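Local coordinates for protein Baccell_00875 (Bacteroides cellulosilyticus DSM 14838, PDB 5NO8) that probably acts as a polysaccharide lyase that removes L-rhamnose caps linked to glucuronic acid in complex arabinogalactan proteins, at residues A288-G292 with V293-V297; P662-D666 with G667-E671; V527-L531 with N532-H536; V538-Q542 with S543-P547; L401-K404 with Q405-T409. All coordinates share one frame; numbering follows the deposited sequence.

Along the chain the order is contact 1, contact 5, contact 3, contact 4 and contact 2. Contacts 1 and 2 are beta hairpins in two different sheets, their centres about 29 Å apart. Contacts 3, 4 and 5 lie in the helical part. Contact 3 ends helix 509-529 and contact 4 begins helix 542-559, the next helix. Their centres are about 10 Å apart and they touch: Tyr-533 packs on Tyr-540 and Val-545, Pro-534 and His-536 on Ile-544. Contact 5 sits on helix 396-409, about 28 Å from contact 4 between centres. Contact 2 comes late in the sequence but pairs with strand 199-203, so it ties the C-terminal part back to an early sheet.

Contact 1: A288-G292 with V293-V297; sequences AKMNG and VPVPV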
# COMPACT_ATOMS: atom_id res chain seq x y z
N ALA A 288 4.41 26.50 12.70
CA ALA A 288 4.03 25.68 11.58
C ALA A 288 4.16 26.39 10.26
O ALA A 288 4.13 27.62 10.20
CB ALA A 288 2.62 25.18 11.74
N LYS A 289 4.27 25.59 9.20
CA LYS A 289 4.27 26.11 7.84
C LYS A 289 3.37 25.26 6.94
O LYS A 289 3.15 24.07 7.22
CB LYS A 289 5.68 26.14 7.25
CG LYS A 289 6.63 27.09 7.95
CD LYS A 289 8.03 27.13 7.33
CE LYS A 289 8.98 27.92 8.26
NZ LYS A 289 10.33 28.02 7.62
N MET A 290 2.82 25.90 5.92
CA MET A 290 2.01 25.26 4.90
C MET A 290 2.71 25.52 3.58
O MET A 290 2.83 26.69 3.19
CB MET A 290 0.61 25.87 4.88
CG MET A 290 -0.32 25.30 3.87
SD MET A 290 -1.93 26.12 4.10
CE MET A 290 -2.67 25.49 2.63
N ASN A 291 3.18 24.48 2.91
CA ASN A 291 4.08 24.65 1.74
C ASN A 291 5.18 25.72 1.96
O ASN A 291 5.41 26.58 1.13
CB ASN A 291 3.26 24.95 0.49
CG ASN A 291 2.48 23.76 0.02
OD1 ASN A 291 2.79 22.63 0.40
ND2 ASN A 291 1.51 23.99 -0.87
N GLY A 292 5.81 25.65 3.12
CA GLY A 292 6.94 26.51 3.39
C GLY A 292 6.57 27.89 3.88
O GLY A 292 7.47 28.69 4.18
N VAL A 293 5.28 28.18 3.97
CA VAL A 293 4.79 29.51 4.40
C VAL A 293 4.26 29.44 5.84
O VAL A 293 3.36 28.65 6.15
CB VAL A 293 3.67 30.03 3.49
CG1 VAL A 293 3.23 31.44 3.93
CG2 VAL A 293 4.11 30.00 2.03
N PRO A 294 4.79 30.29 6.74
CA PRO A 294 4.25 30.26 8.10
C PRO A 294 2.76 30.45 8.19
O PRO A 294 2.18 31.29 7.48
CB PRO A 294 4.96 31.46 8.77
CG PRO A 294 6.27 31.53 8.08
CD PRO A 294 5.94 31.21 6.64
N VAL A 295 2.14 29.65 9.05
CA VAL A 295 0.73 29.73 9.36
C VAL A 295 0.55 29.71 10.88
O VAL A 295 1.36 29.13 11.58
CB VAL A 295 -0.08 28.57 8.76
CG1 VAL A 295 -0.12 28.71 7.25
CG2 VAL A 295 0.47 27.22 9.18
N PRO A 296 -0.53 30.32 11.38
CA PRO A 296 -0.70 30.38 12.85
C PRO A 296 -0.95 29.01 13.48
O PRO A 296 -1.58 28.17 12.85
CB PRO A 296 -1.90 31.31 13.05
CG PRO A 296 -2.51 31.54 11.73
CD PRO A 296 -1.61 31.02 10.65
N VAL A 297 -0.42 28.80 14.68
CA VAL A 297 -0.67 27.59 15.46
C VAL A 297 -1.39 27.99 16.74
O VAL A 297 -1.03 28.99 17.35
CB VAL A 297 0.65 26.90 15.87
CG1 VAL A 297 0.41 25.73 16.81
CG2 VAL A 297 1.42 26.43 14.64
O HOH W 1 3.49 29.28 13.27
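CG of Lys-289 lies over one face of the peptide that joins Val-293 to Pro-294, 3.9 Å from N of Pro-294. Lys-289 and Pro-294 are on the same side of the hairpin. This CG is anti to the lysine's own carbonyl carbon (chi1 -65°), and the extended chain then carries the amine away. The carbonyl of Met-290 is met from above its plane by Val-293 N, at 3.0 Å from Met-290 O. The carbonyl of Val-293 takes Met-290 N at 2.8 Å from Val-293 O, tilted from the plane. These two bonds close Met-290 and Val-293 as an antiparallel hydrogen-bonded pair. Further on, Val-295 N reaches Ala-288 O at 3.1 Å. A water replaces the return bond, accepting from Ala-288 N and donating to Val-295 O.

Ala-288, Met-290, Val-293 and Val-295 point to the other face. CG1 of Val-295 rests on CB of Met-290 at 3.8 Å. CB of Ala-288 meets CG2 of Val-295 and also CG2 of Val-297, the latter tightly at 3.4 Å. Val-306 and Val-308 of strand 303-309 pack against this face. At the turn the Asn-291 amide bonds to backbone atoms of Arg-317 and Glu-315. With positive phi at Asn-291 and Gly-292, this is a beta hairpin closed by a type I' turn.

Contact 2: P662-D666 with G667-E671; sequences PYKID and GVKAE
Lys-669 and Tyr-663 make the main polar contact. NZ of Lys-669 bonds to Tyr-663 O at 3.0 Å, in the carbonyl plane and on a lone pair. Ala-670 N binds the same Tyr-663 O at 3.0 Å from above that plane, so two donors grip it. Ile-665 and Val-668 exchange two more backbone bonds.

One salt bridge fixes the lysine. NZ of Lys-669 is 2.8 Å from OE1 of Glu-671, on that oxygen's anti lone pair. The lysine chain bends at chi2 (67°) and again at chi4, which curls its amine back to the carbonyl of Tyr-663, just before strand 664-665. A water links Lys-664 NZ to Gly-667 O; the same amine also pairs with Asp-141.

Aromatic and apolar contacts follow. OE1 of Glu-671 lies at the edge of the Tyr-663 ring, 3.7 Å from CD1. The ring and carboxylate planes stand 78° apart. CG of Lys-664 sits over one ring face, toward the rim. On the other side of the hairpin, CD1 of Ile-665 touches CB of Ala-670 at 3.8 Å.

Strand 664-665 also runs parallel to strand 199-203. The whole is a short beta hairpin with a type I' turn through Asp-666 and Gly-667.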
# COMPACT_ATOMS: atom_id res chain seq x y z
N PRO A 662 8.99 4.88 -2.27
CA PRO A 662 10.28 5.15 -1.62
C PRO A 662 11.14 6.16 -2.35
O PRO A 662 10.92 6.43 -3.52
CB PRO A 662 10.97 3.79 -1.60
CG PRO A 662 9.88 2.80 -1.78
CD PRO A 662 8.88 3.47 -2.67
N TYR A 663 12.15 6.67 -1.67
CA TYR A 663 13.07 7.62 -2.24
C TYR A 663 13.74 7.03 -3.48
O TYR A 663 13.79 7.66 -4.53
CB TYR A 663 14.10 8.00 -1.18
CG TYR A 663 15.27 8.85 -1.65
CD1 TYR A 663 15.07 10.06 -2.28
CD2 TYR A 663 16.56 8.46 -1.38
CE1 TYR A 663 16.14 10.85 -2.69
CE2 TYR A 663 17.65 9.19 -1.80
CZ TYR A 663 17.45 10.40 -2.45
OH TYR A 663 18.56 11.11 -2.86
N LYS A 664 14.28 5.84 -3.30
CA LYS A 664 14.91 5.07 -4.37
C LYS A 664 14.66 3.60 -4.16
O LYS A 664 14.37 3.14 -3.04
CB LYS A 664 16.42 5.31 -4.42
CG LYS A 664 16.81 6.72 -4.81
CD LYS A 664 18.30 6.98 -4.74
CE LYS A 664 18.62 8.36 -5.27
NZ LYS A 664 20.07 8.71 -5.22
N ILE A 665 14.76 2.87 -5.25
CA ILE A 665 14.67 1.42 -5.25
C ILE A 665 15.87 0.91 -6.02
O ILE A 665 16.03 1.16 -7.23
CB ILE A 665 13.36 0.96 -5.91
CG1 ILE A 665 12.15 1.49 -5.12
CG2 ILE A 665 13.33 -0.57 -6.01
CD1 ILE A 665 10.92 1.70 -5.97
N ASP A 666 16.76 0.20 -5.30
CA ASP A 666 18.03 -0.29 -5.88
C ASP A 666 18.82 0.80 -6.59
O ASP A 666 19.43 0.58 -7.64
CB ASP A 666 17.80 -1.49 -6.81
CG ASP A 666 17.60 -2.78 -6.05
OD1 ASP A 666 18.44 -3.11 -5.17
OD2 ASP A 666 16.57 -3.44 -6.28
N GLY A 667 18.80 2.00 -6.00
CA GLY A 667 19.53 3.14 -6.53
C GLY A 667 18.85 3.97 -7.60
O GLY A 667 19.39 5.01 -8.03
N VAL A 668 17.68 3.51 -8.05
CA VAL A 668 16.91 4.17 -9.09
C VAL A 668 15.92 5.11 -8.40
O VAL A 668 15.18 4.69 -7.53
CB VAL A 668 16.18 3.14 -9.96
CG1 VAL A 668 15.21 3.81 -10.96
CG2 VAL A 668 17.18 2.25 -10.68
N LYS A 669 15.89 6.35 -8.84
CA LYS A 669 14.98 7.34 -8.26
C LYS A 669 13.53 6.92 -8.40
O LYS A 669 13.11 6.54 -9.51
CB LYS A 669 15.18 8.70 -8.94
CG LYS A 669 14.41 9.84 -8.26
CD LYS A 669 14.94 10.12 -6.87
CE LYS A 669 14.12 11.13 -6.09
NZ LYS A 669 13.08 10.44 -5.26
N ALA A 670 12.78 6.94 -7.30
CA ALA A 670 11.35 6.65 -7.34
C ALA A 670 10.58 7.94 -7.01
O ALA A 670 10.92 8.99 -7.59
CB ALA A 670 11.01 5.45 -6.46
N GLU A 671 9.58 7.88 -6.15
CA GLU A 671 8.69 9.04 -5.88
C GLU A 671 8.05 9.56 -7.17
O GLU A 671 8.11 10.75 -7.48
CB GLU A 671 9.42 10.14 -5.10
CG GLU A 671 10.04 9.59 -3.84
CD GLU A 671 10.49 10.65 -2.87
OE1 GLU A 671 11.63 11.14 -3.02
OE2 GLU A 671 9.69 11.03 -2.00
O HOH W 2 21.18 6.49 -6.44

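Contact 3: V527-L531 with N532-H536; sequences VKNGL and NYPAH
Leu-531 and Tyr-533 lie side by side and point the same way, just beyond the C-terminal end of helix 509-529. The chain leaves the helix at Gly-530, which has positive phi. A type II' beta turn then runs from Asn-529 to Asn-532. Its closing bond goes from Asn-532 N to Asn-529 O at 3.0 Å.

The leucine branch that does the touching is CD2. CD2 of Leu-531 is 4.0 Å from CE2 of Tyr-533. CD2 of Leu-531 is also 3.6 Å from OH of Tyr-533. CG of Tyr-533 is anti to its carbonyl carbon (chi1 -62°), which swings the ring back over the turn. Gly-530 O then lies over one face of the ring, 3.8 Å above the plane and offset toward the rim. The ring thus has the Gly-530 carbonyl over a face and the leucine side chain alongside. Its OH goes on to bond with Gln-571, and Leu-531 packs on Gln-571 and Val-574 of the same helix 562-576.

The asparagines on the turn point to other partners. The amide nitrogen of Asn-529 bonds to the OH of Tyr-490, and that of Asn-532 bonds to Gln-156. CB of Asn-532 rests 3.3 Å from Asn-529 O, close to the turn bond. Beyond the tyrosine, Pro-534 O accepts a weak bond from ND1 of His-536, whose NE2 bonds to the backbone of Tyr-490.

Asn-532 is also the centre of an inverse gamma turn, in which Tyr-533 N makes a weak bond of 2.9 Å to Leu-531 O.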
# COMPACT_ATOMS: atom_id res chain seq x y z
N VAL A 527 -14.37 -20.28 5.52
CA VAL A 527 -14.47 -20.48 6.96
C VAL A 527 -13.58 -21.64 7.44
O VAL A 527 -12.94 -21.54 8.50
CB VAL A 527 -15.94 -20.70 7.39
CG1 VAL A 527 -16.04 -21.17 8.84
CG2 VAL A 527 -16.73 -19.41 7.23
N LYS A 528 -13.56 -22.73 6.69
CA LYS A 528 -12.75 -23.89 7.05
C LYS A 528 -11.26 -23.58 6.90
O LYS A 528 -10.47 -24.03 7.70
CB LYS A 528 -13.14 -25.11 6.21
CG LYS A 528 -12.52 -26.43 6.64
CD LYS A 528 -12.79 -27.50 5.59
CE LYS A 528 -11.91 -27.33 4.34
NZ LYS A 528 -12.70 -27.41 3.07
N ASN A 529 -10.87 -22.81 5.88
CA ASN A 529 -9.48 -22.41 5.73
C ASN A 529 -9.00 -21.49 6.85
O ASN A 529 -7.86 -21.60 7.28
CB ASN A 529 -9.24 -21.72 4.38
CG ASN A 529 -9.33 -22.67 3.21
OD1 ASN A 529 -9.35 -23.89 3.38
ND2 ASN A 529 -9.37 -22.11 2.00
N GLY A 530 -9.87 -20.59 7.33
CA GLY A 530 -9.46 -19.55 8.29
C GLY A 530 -8.24 -18.79 7.78
O GLY A 530 -8.20 -18.37 6.62
N LEU A 531 -7.22 -18.68 8.62
CA LEU A 531 -6.00 -17.96 8.25
C LEU A 531 -5.01 -18.78 7.43
O LEU A 531 -3.96 -18.26 7.03
CB LEU A 531 -5.32 -17.41 9.51
CG LEU A 531 -6.20 -16.60 10.47
CD1 LEU A 531 -5.36 -16.08 11.63
CD2 LEU A 531 -6.90 -15.47 9.76
N ASN A 532 -5.33 -20.04 7.13
CA ASN A 532 -4.53 -20.82 6.19
C ASN A 532 -4.86 -20.45 4.75
O ASN A 532 -5.42 -21.24 4.00
CB ASN A 532 -4.73 -22.32 6.42
CG ASN A 532 -4.42 -22.72 7.84
OD1 ASN A 532 -5.30 -23.18 8.56
ND2 ASN A 532 -3.18 -22.49 8.26
N TYR A 533 -4.47 -19.24 4.36
CA TYR A 533 -4.80 -18.71 3.05
C TYR A 533 -3.93 -19.41 2.01
O TYR A 533 -2.70 -19.42 2.15
CB TYR A 533 -4.53 -17.20 2.98
CG TYR A 533 -5.34 -16.36 3.94
CD1 TYR A 533 -6.66 -16.01 3.64
CD2 TYR A 533 -4.79 -15.89 5.10
CE1 TYR A 533 -7.40 -15.22 4.51
CE2 TYR A 533 -5.51 -15.10 5.98
CZ TYR A 533 -6.81 -14.77 5.68
OH TYR A 533 -7.49 -13.98 6.56
N PRO A 534 -4.54 -19.99 0.97
CA PRO A 534 -3.72 -20.53 -0.11
C PRO A 534 -2.94 -19.44 -0.87
O PRO A 534 -3.37 -18.27 -0.92
CB PRO A 534 -4.73 -21.21 -1.06
CG PRO A 534 -6.08 -21.00 -0.49
CD PRO A 534 -5.98 -20.02 0.63
N ALA A 535 -1.80 -19.83 -1.44
CA ALA A 535 -1.01 -18.90 -2.24
C ALA A 535 -1.75 -18.66 -3.55
O ALA A 535 -2.39 -19.57 -4.09
CB ALA A 535 0.38 -19.44 -2.49
N HIS A 536 -1.68 -17.43 -4.06
CA HIS A 536 -2.20 -17.11 -5.39
C HIS A 536 -1.04 -16.53 -6.19
O HIS A 536 -0.00 -17.19 -6.31
CB HIS A 536 -3.43 -16.19 -5.29
CG HIS A 536 -4.65 -16.87 -4.74
ND1 HIS A 536 -4.76 -17.25 -3.42
CD2 HIS A 536 -5.80 -17.26 -5.34
CE1 HIS A 536 -5.93 -17.84 -3.23
NE2 HIS A 536 -6.58 -17.85 -4.38

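Contact 4: V538-Q542 with S543-P547; sequences VNYEQ and SIVAP. With GOL (glycerol), chain C.
This contact is the N-terminal cap of helix 542-559, with Glu-541 at the N-cap position. OE1 of Glu-541 accepts from Ser-543 N at 2.9 Å, and the donor stands above the carboxylate plane. The carboxylate folds back because CG lies between the backbone N and the carbonyl carbon (chi1 56°) and the chain bends at chi2. OG of Ser-543 is modelled 2.4 Å from OE1 of Glu-541; this is very short, and the exact distance is doubtful.

The first backbone bonds of the helix share an acceptor. Glu-541 O takes both Ile-544 N and Val-545 N, the second at 3.2 Å. Gln-542 O takes Ala-546 N at 2.8 Å. The helix is kinked at Pro-547, whose N makes no bond to the turn before.

Apolar groups pack round the cap. CD1 of Ile-544 meets CG of Glu-541, the two side chains crossing at about a right angle. CG2 of Val-545 lies 3.9 Å from CE1 of the Tyr-540 ring. That ring also packs on helix 155-161.

A glycerol, probably from the crystallisation liquor, is bound at the polar side. Glycerol O2 donates to OE2 of Glu-541 at 2.7 Å. Glycerol O1 donates to OG of Ser-543 at 3.0 Å. Arg-593, Trp-595 and Asp-596 also hold it, and NH1 of Arg-593 makes a salt bridge to OE1 of Glu-541. The capping carboxylate is thus shared between helix, arginine and glycerol. This cluster can hold a polyol such as glycerol, consistent with a polar pocket; sugar binding there is not established.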
# COMPACT_ATOMS: atom_id res chain seq x y z
N VAL A 538 0.68 -13.91 -5.42
CA VAL A 538 1.67 -13.64 -4.37
C VAL A 538 1.33 -14.66 -3.28
O VAL A 538 0.18 -15.09 -3.19
CB VAL A 538 1.54 -12.19 -3.85
CG1 VAL A 538 2.66 -11.82 -2.89
CG2 VAL A 538 1.50 -11.20 -5.02
N ASN A 539 2.31 -15.06 -2.47
CA ASN A 539 2.10 -16.16 -1.50
C ASN A 539 1.16 -15.79 -0.37
O ASN A 539 0.43 -16.63 0.13
CB ASN A 539 3.43 -16.65 -0.89
CG ASN A 539 4.39 -17.22 -1.92
OD1 ASN A 539 5.63 -17.19 -1.71
ND2 ASN A 539 3.86 -17.73 -3.03
N TYR A 540 1.22 -14.53 0.04
CA TYR A 540 0.33 -14.02 1.05
C TYR A 540 0.29 -12.54 0.78
O TYR A 540 1.33 -11.95 0.57
CB TYR A 540 0.91 -14.30 2.44
CG TYR A 540 0.12 -13.70 3.56
CD1 TYR A 540 -1.04 -14.31 4.03
CD2 TYR A 540 0.52 -12.50 4.17
CE1 TYR A 540 -1.79 -13.75 5.05
CE2 TYR A 540 -0.22 -11.94 5.20
CZ TYR A 540 -1.38 -12.57 5.63
OH TYR A 540 -2.11 -12.02 6.66
N GLU A 541 -0.89 -11.93 0.82
CA GLU A 541 -1.00 -10.48 0.56
C GLU A 541 -2.38 -9.95 0.85
O GLU A 541 -3.35 -10.70 1.02
CB GLU A 541 -0.64 -10.17 -0.89
CG GLU A 541 -1.49 -10.93 -1.91
CD GLU A 541 -1.85 -10.10 -3.13
OE1 GLU A 541 -2.28 -8.92 -2.92
OE2 GLU A 541 -1.73 -10.59 -4.28
N GLN A 542 -2.49 -8.63 0.84
CA GLN A 542 -3.74 -7.97 1.11
C GLN A 542 -4.85 -8.31 0.12
O GLN A 542 -6.03 -8.34 0.52
CB GLN A 542 -3.52 -6.46 1.23
CG GLN A 542 -4.81 -5.64 1.38
CD GLN A 542 -5.30 -5.08 0.07
OE1 GLN A 542 -4.69 -5.27 -0.97
NE2 GLN A 542 -6.42 -4.38 0.12
N SER A 543 -4.53 -8.56 -1.15
CA SER A 543 -5.58 -8.91 -2.10
C SER A 543 -5.87 -10.42 -2.19
O SER A 543 -6.52 -10.87 -3.13
CB SER A 543 -5.36 -8.28 -3.49
OG SER A 543 -4.30 -8.89 -4.21
N ILE A 544 -5.39 -11.19 -1.20
CA ILE A 544 -6.00 -12.49 -0.82
C ILE A 544 -6.89 -12.34 0.41
O ILE A 544 -8.04 -12.77 0.41
CB ILE A 544 -4.90 -13.55 -0.54
CG1 ILE A 544 -4.10 -13.79 -1.82
CG2 ILE A 544 -5.50 -14.83 0.04
CD1 ILE A 544 -2.79 -14.52 -1.58
N VAL A 545 -6.38 -11.68 1.44
CA VAL A 545 -7.10 -11.53 2.70
C VAL A 545 -8.34 -10.64 2.52
O VAL A 545 -9.44 -11.00 2.96
CB VAL A 545 -6.19 -10.94 3.81
CG1 VAL A 545 -6.98 -10.68 5.10
CG2 VAL A 545 -5.02 -11.88 4.09
N ALA A 546 -8.17 -9.50 1.86
CA ALA A 546 -9.31 -8.56 1.76
C ALA A 546 -10.48 -9.17 0.99
O ALA A 546 -11.61 -9.08 1.45
CB ALA A 546 -8.90 -7.22 1.16
N PRO A 547 -10.21 -9.80 -0.17
CA PRO A 547 -11.33 -10.45 -0.88
C PRO A 547 -12.07 -11.55 -0.11
O PRO A 547 -13.28 -11.70 -0.29
CB PRO A 547 -10.65 -11.07 -2.08
CG PRO A 547 -9.53 -10.14 -2.36
CD PRO A 547 -9.01 -9.78 -1.00
C1 GOL C . -3.44 -9.89 -7.85
O1 GOL C . -4.33 -10.35 -6.81
C2 GOL C . -2.68 -8.63 -7.42
O2 GOL C . -1.78 -8.84 -6.30
C3 GOL C . -1.92 -8.06 -8.63
O3 GOL C . -0.52 -8.00 -8.42

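Contact 5: L401-K404 with Q405-T409; sequences LLVK and QYLLT
Leu-402 O and Tyr-406 N form the shortest backbone bond between these segments, 2.8 Å. It belongs to the regular alpha-helix 396-409, near its C-terminal end. Gln-405 N to Leu-401 O, at 2.9 Å, and Leu-407 N to Val-403 O follow the same four-residue step. The next bond, Leu-408 N to Lys-404 O, is weak at 3.3 Å. In the last turn Gln-405 O accepts from both the backbone N and the hydroxyl of Thr-409. Thr-409 OG1 folds back to Gln-405 O at 2.8 Å, meeting it from above the carbonyl plane.

The extended chain of Lys-404 brings NZ to the backbone oxygens of Leu-694 and Val-685, and to a bound glycerol. This ties the helix to helix 682-692 and to the last residue of the chain. Val-403 and Tyr-406 pack on helix 448-465, Leu-401 on helix 682-692, Gln-405 on helix 338-352, and Leu-402 on leucines of helix 412-429.

Within the helix, Val-403 and Leu-407 lie side by side and point the same way, one turn apart. CG of Leu-407 is anti to its carbonyl carbon (chi1 -66°) and comes 3.3 Å from Val-403 O. CD1 of Leu-407 ends 4.1 Å from CG1 of Val-403.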
# COMPACT_ATOMS: atom_id res chain seq x y z
N LEU A 401 -16.47 0.92 -13.99
CA LEU A 401 -16.52 2.32 -13.60
C LEU A 401 -17.52 3.10 -14.49
O LEU A 401 -18.35 3.87 -13.96
CB LEU A 401 -15.16 2.99 -13.74
CG LEU A 401 -15.16 4.50 -13.47
CD1 LEU A 401 -15.72 4.81 -12.10
CD2 LEU A 401 -13.75 5.05 -13.63
N LEU A 402 -17.39 2.95 -15.81
CA LEU A 402 -18.29 3.70 -16.70
C LEU A 402 -19.77 3.37 -16.48
O LEU A 402 -20.60 4.28 -16.56
CB LEU A 402 -17.91 3.59 -18.16
CG LEU A 402 -16.93 4.65 -18.67
CD1 LEU A 402 -15.64 4.75 -17.87
CD2 LEU A 402 -16.64 4.42 -20.14
N VAL A 403 -20.09 2.12 -16.15
CA VAL A 403 -21.47 1.78 -15.75
C VAL A 403 -21.90 2.54 -14.50
O VAL A 403 -23.00 3.10 -14.47
CB VAL A 403 -21.68 0.27 -15.45
CG1 VAL A 403 -23.11 0.04 -14.97
CG2 VAL A 403 -21.39 -0.55 -16.67
N LYS A 404 -21.08 2.54 -13.45
CA LYS A 404 -21.48 3.18 -12.22
C LYS A 404 -21.69 4.68 -12.47
O LYS A 404 -22.66 5.24 -11.99
CB LYS A 404 -20.48 2.93 -11.09
CG LYS A 404 -20.50 1.49 -10.63
CD LYS A 404 -19.69 1.27 -9.38
CE LYS A 404 -19.66 -0.21 -9.03
NZ LYS A 404 -19.13 -0.39 -7.66
N GLN A 405 -20.81 5.28 -13.26
CA GLN A 405 -20.94 6.70 -13.58
C GLN A 405 -22.19 6.95 -14.48
O GLN A 405 -22.89 7.94 -14.32
CB GLN A 405 -19.69 7.25 -14.25
CG GLN A 405 -19.69 8.77 -14.42
CD GLN A 405 -19.55 9.59 -13.13
OE1 GLN A 405 -19.63 9.09 -12.01
NE2 GLN A 405 -19.37 10.89 -13.32
N TYR A 406 -22.48 6.03 -15.38
CA TYR A 406 -23.72 6.09 -16.14
C TYR A 406 -24.94 6.06 -15.23
O TYR A 406 -25.90 6.84 -15.43
CB TYR A 406 -23.78 4.95 -17.18
CG TYR A 406 -25.13 4.99 -17.85
CD1 TYR A 406 -25.38 5.88 -18.88
CD2 TYR A 406 -26.18 4.23 -17.36
CE1 TYR A 406 -26.65 5.98 -19.45
CE2 TYR A 406 -27.45 4.31 -17.92
CZ TYR A 406 -27.68 5.18 -18.97
OH TYR A 406 -28.94 5.28 -19.52
N LEU A 407 -24.94 5.20 -14.23
CA LEU A 407 -26.10 5.08 -13.35
C LEU A 407 -26.37 6.39 -12.59
O LEU A 407 -27.53 6.67 -12.24
CB LEU A 407 -25.97 3.90 -12.40
CG LEU A 407 -25.96 2.52 -13.07
CD1 LEU A 407 -25.65 1.46 -12.02
CD2 LEU A 407 -27.30 2.26 -13.75
N LEU A 408 -25.32 7.19 -12.36
CA LEU A 408 -25.44 8.47 -11.69
C LEU A 408 -25.83 9.59 -12.63
O LEU A 408 -26.68 10.42 -12.29
CB LEU A 408 -24.11 8.82 -10.99
CG LEU A 408 -23.82 7.94 -9.79
CD1 LEU A 408 -22.36 8.10 -9.38
CD2 LEU A 408 -24.72 8.31 -8.62
N THR A 409 -25.22 9.61 -13.80
CA THR A 409 -25.27 10.74 -14.71
C THR A 409 -26.21 10.57 -15.88
O THR A 409 -26.60 11.58 -16.49
CB THR A 409 -23.88 11.06 -15.31
OG1 THR A 409 -23.47 9.98 -16.16
CG2 THR A 409 -22.89 11.30 -14.22